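Side-chain contact in 4-hydroxybutyrate CoA-transferase (Porphyromonas gingivalis, PDB 3EH7), which probably transfers coenzyme A from an acyl-CoA to a carboxylate such as acetate or 4-hydroxybutyrate: residues K23-K26 and N27-V31. Numbering follows the deposited sequence.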
# COMPACT_ATOMS: atom_id res chain seq x y z
N LYS A 23 -34.89 -20.58 1.58
CA LYS A 23 -35.42 -21.23 2.80
C LYS A 23 -34.33 -21.93 3.63
O LYS A 23 -34.44 -22.02 4.85
CB LYS A 23 -36.48 -22.25 2.38
CG LYS A 23 -37.42 -22.72 3.47
CD LYS A 23 -38.38 -23.79 2.94
CE LYS A 23 -37.64 -25.10 2.56
NZ LYS A 23 -38.54 -26.31 2.58
N HIS A 24 -33.29 -22.42 2.95
CA HIS A 24 -32.22 -23.19 3.58
C HIS A 24 -31.10 -22.35 4.18
O HIS A 24 -30.13 -22.90 4.70
CB HIS A 24 -31.66 -24.22 2.59
CG HIS A 24 -32.71 -25.14 2.05
ND1 HIS A 24 -33.22 -26.19 2.78
CD2 HIS A 24 -33.39 -25.13 0.88
CE1 HIS A 24 -34.15 -26.81 2.08
NE2 HIS A 24 -34.27 -26.19 0.92
N ILE A 25 -31.23 -21.03 4.09
CA ILE A 25 -30.35 -20.14 4.82
C ILE A 25 -30.82 -20.11 6.26
O ILE A 25 -32.02 -20.14 6.51
CB ILE A 25 -30.40 -18.71 4.29
CG1 ILE A 25 -30.07 -18.66 2.79
CG2 ILE A 25 -29.43 -17.82 5.10
CD1 ILE A 25 -30.24 -17.28 2.19
N LYS A 26 -29.88 -20.04 7.21
CA LYS A 26 -30.22 -20.12 8.64
C LYS A 26 -29.84 -18.82 9.31
O LYS A 26 -28.92 -18.10 8.86
CB LYS A 26 -29.53 -21.33 9.29
CG LYS A 26 -29.97 -22.67 8.68
CD LYS A 26 -29.33 -23.93 9.28
CE LYS A 26 -27.79 -23.99 9.14
NZ LYS A 26 -27.22 -24.19 7.76
N ASN A 27 -30.56 -18.49 10.38
CA ASN A 27 -30.31 -17.24 11.10
C ASN A 27 -28.87 -17.15 11.56
O ASN A 27 -28.25 -18.14 11.91
CB ASN A 27 -31.25 -17.06 12.30
CG ASN A 27 -32.28 -15.94 12.08
OD1 ASN A 27 -31.92 -14.75 11.91
ND2 ASN A 27 -33.55 -16.32 12.05
N GLY A 28 -28.33 -15.94 11.52
CA GLY A 28 -26.95 -15.71 11.90
C GLY A 28 -25.90 -16.04 10.85
O GLY A 28 -24.72 -15.90 11.13
N GLU A 29 -26.31 -16.50 9.66
CA GLU A 29 -25.36 -16.87 8.61
C GLU A 29 -24.96 -15.64 7.79
O GLU A 29 -25.66 -14.63 7.79
CB GLU A 29 -25.94 -17.98 7.71
CG GLU A 29 -25.88 -19.39 8.36
CD GLU A 29 -26.37 -20.49 7.46
OE1 GLU A 29 -27.07 -20.17 6.45
OE2 GLU A 29 -26.09 -21.68 7.73
N ARG A 30 -23.79 -15.70 7.17
CA ARG A 30 -23.38 -14.66 6.23
C ARG A 30 -23.62 -15.16 4.80
O ARG A 30 -23.18 -16.25 4.43
CB ARG A 30 -21.93 -14.27 6.41
CG ARG A 30 -21.58 -13.03 5.62
CD ARG A 30 -20.11 -12.70 5.59
NE ARG A 30 -19.70 -11.83 6.70
CZ ARG A 30 -19.23 -12.27 7.85
NH1 ARG A 30 -19.13 -13.58 8.10
NH2 ARG A 30 -18.88 -11.41 8.79
N VAL A 31 -24.31 -14.35 4.01
CA VAL A 31 -24.71 -14.73 2.66
C VAL A 31 -24.03 -13.77 1.72
O VAL A 31 -24.17 -12.57 1.88
CB VAL A 31 -26.24 -14.56 2.48
CG1 VAL A 31 -26.67 -15.00 1.09
CG2 VAL A 31 -26.97 -15.33 3.55
O HOH W 1 -27.52 -22.63 5.48
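Lys26 and Glu29, the two ends of a type II beta turn, show how one carboxylate can tie a turn together from within. The backbone closes it with the bond from Glu29 N to Lys26 O at 3.2 Å, while Gly28 takes the positive phi usual at the third position of such a turn. Glu29 then reaches back over the turn: its CG stands anti to its own carbonyl carbon and the chain is extended beyond it, which carries both oxygens to Lys26. OE1 accepts the main-chain N of Lys26 at 2.9 Å, the N-H coming in steeply from above the carboxylate plane. OE2 is met on its syn side by Lys26 NZ at 2.8 Å in a salt bridge; the lysine chain, bent at chi3 (-61°) and chi4 (-70°), curls its ammonium round to get there. A water accepts from this NZ at 2.8 Å and lies 2.7 Å from the carbonyl O of His24, linking the ion pair to the backbone two residues before Lys26. Next to the carboxylate, Ile25 CG2 touches Val31 CG2 at 3.8 Å, the two side chains crossing at about a right angle. The turn lies in the loop between helix 18-22 and strand 30-33, an inner strand of the six-stranded parallel sheet, where Val31 touches Ile59 of strand 58-60 and Ile124 of strand 122-127, the strands flanking its own.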